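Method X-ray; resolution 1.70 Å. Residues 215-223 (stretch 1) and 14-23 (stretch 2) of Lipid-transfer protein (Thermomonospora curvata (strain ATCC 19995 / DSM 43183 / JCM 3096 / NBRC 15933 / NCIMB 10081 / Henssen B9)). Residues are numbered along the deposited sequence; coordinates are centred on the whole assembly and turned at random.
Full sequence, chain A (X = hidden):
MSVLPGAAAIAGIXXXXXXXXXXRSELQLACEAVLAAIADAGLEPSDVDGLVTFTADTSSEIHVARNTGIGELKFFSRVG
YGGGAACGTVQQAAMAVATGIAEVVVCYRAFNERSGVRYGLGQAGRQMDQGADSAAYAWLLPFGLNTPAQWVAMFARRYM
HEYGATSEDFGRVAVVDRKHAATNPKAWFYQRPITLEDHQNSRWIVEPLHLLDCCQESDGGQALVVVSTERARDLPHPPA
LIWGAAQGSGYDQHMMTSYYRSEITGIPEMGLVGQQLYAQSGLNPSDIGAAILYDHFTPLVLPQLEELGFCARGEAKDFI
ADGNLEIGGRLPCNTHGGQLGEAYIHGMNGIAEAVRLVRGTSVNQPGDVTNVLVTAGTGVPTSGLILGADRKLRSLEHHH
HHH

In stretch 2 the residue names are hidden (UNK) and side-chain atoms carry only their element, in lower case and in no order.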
# COMPACT_ATOMS: atom_id res chain seq x y z
N CYS A 215 -1.37 15.14 20.20
CA CYS A 215 -0.69 16.02 19.25
C CYS A 215 -1.71 16.65 18.30
O CYS A 215 -2.84 16.18 18.13
CB CYS A 215 0.41 15.26 18.48
SG CYS A 215 -0.20 14.20 17.19
N GLN A 216 -1.33 17.77 17.70
CA GLN A 216 -2.16 18.42 16.69
C GLN A 216 -1.76 17.91 15.31
O GLN A 216 -0.68 17.36 15.11
CB GLN A 216 -2.00 19.94 16.74
CG GLN A 216 -2.38 20.64 18.05
CD GLN A 216 -2.36 22.17 17.91
OE1 GLN A 216 -2.19 22.70 16.82
NE2 GLN A 216 -2.53 22.88 19.02
N GLU A 217 -2.64 18.13 14.34
CA GLU A 217 -2.32 17.76 12.98
C GLU A 217 -1.42 18.82 12.33
O GLU A 217 -1.34 19.98 12.75
CB GLU A 217 -3.59 17.59 12.17
CG GLU A 217 -4.56 16.60 12.82
CD GLU A 217 -5.74 16.28 11.97
OE1 GLU A 217 -6.51 17.22 11.66
OE2 GLU A 217 -5.90 15.09 11.61
N SER A 218 -0.74 18.39 11.25
CA SER A 218 0.27 19.18 10.58
C SER A 218 0.11 19.11 9.07
O SER A 218 -0.41 18.13 8.52
CB SER A 218 1.68 18.70 10.92
OG SER A 218 1.94 18.71 12.32
N ASP A 219 0.61 20.16 8.41
CA ASP A 219 0.89 20.16 6.99
C ASP A 219 2.40 20.10 6.82
O ASP A 219 3.14 20.81 7.51
CB ASP A 219 0.40 21.43 6.29
CG ASP A 219 -1.11 21.55 6.19
OD1 ASP A 219 -1.89 20.69 6.66
OD2 ASP A 219 -1.52 22.56 5.56
N GLY A 220 2.87 19.25 5.92
CA GLY A 220 4.29 19.20 5.64
C GLY A 220 4.71 17.88 5.01
O GLY A 220 3.91 16.96 4.84
N GLY A 221 5.99 17.84 4.65
CA GLY A 221 6.58 16.66 4.02
C GLY A 221 7.96 16.37 4.58
O GLY A 221 8.69 17.27 4.99
N GLN A 222 8.30 15.07 4.61
CA GLN A 222 9.58 14.58 5.12
C GLN A 222 10.09 13.49 4.20
O GLN A 222 9.33 12.60 3.81
CB GLN A 222 9.43 14.03 6.54
CG GLN A 222 10.69 13.42 7.12
CD GLN A 222 11.68 14.47 7.58
OE1 GLN A 222 11.41 15.24 8.50
NE2 GLN A 222 12.86 14.46 6.97
N ALA A 223 11.39 13.53 3.89
CA ALA A 223 12.01 12.52 3.04
C ALA A 223 13.36 12.12 3.60
O ALA A 223 13.97 12.84 4.39
CB ALA A 223 12.19 13.02 1.59
N UNK A 14 15.49 15.52 4.32
CA UNK A 14 14.92 16.71 3.73
C UNK A 14 13.50 16.90 4.19
O UNK A 14 12.75 15.93 4.32
N UNK A 15 13.12 18.14 4.43
CA UNK A 15 11.78 18.43 4.92
C UNK A 15 11.33 19.78 4.40
O UNK A 15 12.15 20.66 4.10
c UNK A 15 11.75 18.43 6.46
N UNK A 16 10.01 19.93 4.26
CA UNK A 16 9.40 21.23 4.12
C UNK A 16 9.33 21.84 5.51
O UNK A 16 9.62 21.18 6.51
c UNK A 16 7.99 21.14 3.53
o UNK A 16 7.10 20.51 4.46
c UNK A 16 8.01 20.36 2.23
N UNK A 17 8.90 23.10 5.57
CA UNK A 17 8.44 23.62 6.84
C UNK A 17 7.22 22.82 7.28
O UNK A 17 6.44 22.34 6.44
o UNK A 17 5.24 25.18 4.42
c UNK A 17 6.71 25.46 6.29
c UNK A 17 8.12 25.12 6.73
c UNK A 17 6.44 25.15 4.81
o UNK A 17 7.41 24.90 4.06
N UNK A 18 7.11 22.60 8.58
CA UNK A 18 5.94 22.01 9.19
C UNK A 18 5.03 23.13 9.66
O UNK A 18 5.47 24.01 10.41
c UNK A 18 9.28 18.69 10.57
c UNK A 18 8.36 19.69 10.90
c UNK A 18 7.33 19.47 8.76
c UNK A 18 6.34 21.10 10.36
c UNK A 18 8.27 18.49 8.42
c UNK A 18 7.37 20.07 10.00
c UNK A 18 9.24 18.11 9.32
N UNK A 19 3.78 23.12 9.23
CA UNK A 19 2.91 24.26 9.52
C UNK A 19 1.48 23.78 9.75
O UNK A 19 1.22 22.58 9.86
o UNK A 19 2.20 24.83 7.28
c UNK A 19 2.97 25.28 8.38
N UNK A 20 0.57 24.74 9.85
CA UNK A 20 -0.86 24.47 9.89
C UNK A 20 -1.55 24.89 8.60
O UNK A 20 -2.78 24.81 8.51
c UNK A 20 -0.13 23.22 14.11
c UNK A 20 -0.82 23.46 12.76
n UNK A 20 0.02 21.78 14.45
c UNK A 20 -0.80 24.94 12.39
c UNK A 20 -1.51 25.19 11.08
N UNK A 21 -0.79 25.35 7.61
CA UNK A 21 -1.32 25.66 6.30
C UNK A 21 -0.18 25.81 5.30
O UNK A 21 0.47 26.86 5.24
n UNK A 21 -2.67 28.67 4.67
c UNK A 21 -2.60 27.36 4.90
c UNK A 21 -2.17 26.93 6.32
o UNK A 21 -2.84 26.53 4.04
N UNK A 22 0.07 24.75 4.53
CA UNK A 22 1.16 24.79 3.58
C UNK A 22 0.84 25.69 2.40
O UNK A 22 1.76 26.16 1.72
c UNK A 22 1.47 23.39 3.06
o UNK A 22 0.48 23.00 2.11
N UNK A 23 -0.45 25.88 2.13
CA UNK A 23 -0.82 26.65 0.97
C UNK A 23 -0.51 26.01 -0.36
O UNK A 23 -0.60 26.68 -1.40
O HOH W 1 2.34 21.44 12.31

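Position 14 has no side-chain atoms. Its backbone pairs with Ala223 in an antiparallel bridge: its N donates to Ala223 O at 3.1 Å, and its O accepts from Ala223 N at 2.8 Å. With no side-chain atom, this is Gly14; the pairing uses backbone alone.

Position 15 carries one carbon and faces Gln222 in a non-hydrogen-bonded pair, their CA atoms 4.4 Å apart. Its CB lies 3.8 Å from Gln222 OE1, on the same face of the sheet as the glutamine. The single carbon identifies Ala15, whose small methyl fits this close pairing.

Position 16 shows one carbon bearing an oxygen and a second carbon. Its N donates to Gly221 O at 3.1 Å, and its side-chain oxygen approaches Gly221 N. The beta-branched pattern of a hydroxyl and a methyl fits Thr16. OG1 accepts from Gly221 N at 2.9 Å and donates to the backbone O of position 17 at 2.8 Å. A side-chain hydroxyl thus takes the place of a carbonyl as acceptor where the strand pairing ends.

Position 17 has three side-chain carbons in a row, the third carrying two oxygens, and none of these atoms touches stretch 1. They form a carboxylate on a two-methylene arm: Glu17. CA-to-CB points away, and although the end of the chain comes nearer, it stays out of contact; the residue is exposed, and its carboxylate oxygens are hydrogen-bonded just outside the stretch.

Position 18 has one carbon followed by a six-carbon ring without oxygen. The ring presents its edge to Gly220 CA, Gly221 O and Gln222 OE1. This is Phe18, with CE1 3.7 Å from Gly221 O. Gly220 leaves it room, since a CB there would lie 2.9 Å from Phe18 CD1.

Position 19 bears one carbon and one oxygen. Its backbone forms both bonds of a bridge with Asp219: its N donates to Asp219 O at 3.0 Å, and its O accepts from Asp219 N at 2.9 Å. The lone hydroxyl means Ser19. OG accepts from the N of position 21 at 3.1 Å, bracing the turn.

Position 20 has four carbons in a row ending in nitrogen. CA-to-CB points away, yet the long chain returns so that the terminal nitrogen donates to Glu217 O at 2.8 Å and, weakly, to Gln216 OE1 at 3.4 Å. This is Lys20. A water joins NZ, Ser19 O and Ser218 OG.

Position 21 has two carbons, the second carrying one oxygen and one nitrogen. CA-to-CB points away, while the backbone CA lies 3.2 Å from Asp219 OD2. This is Asn21, whose amide OD1 accepts a weak hydrogen bond from the N of position 23 at 3.1 Å.

Position 22 has one carbon and one oxygen. Its N donates to Asp219 OD2 at 2.9 Å, and its CB packs 3.9 Å from Asp219 CB. A small polar side chain suits this place: Ser22, whose OG is hydrogen-bonded just outside the stretch.

Position 23 has no side-chain atoms and makes no contact with stretch 1; its positive phi of 68° favours glycine: Gly23.

The contact therefore combines a short antiparallel ladder at Gln222 and Ala223 with a single antiparallel bridge at Asp219, their registers offset by one. Backbone pairing holds both ends, the Thr16 hydroxyl and Phe18 edge occupy the gap beside Gly220 and Gly221, and Asp219 and Lys20 fasten the loop end through polar side chains.

Stretch 2 (14-23) GATEFSKNSG
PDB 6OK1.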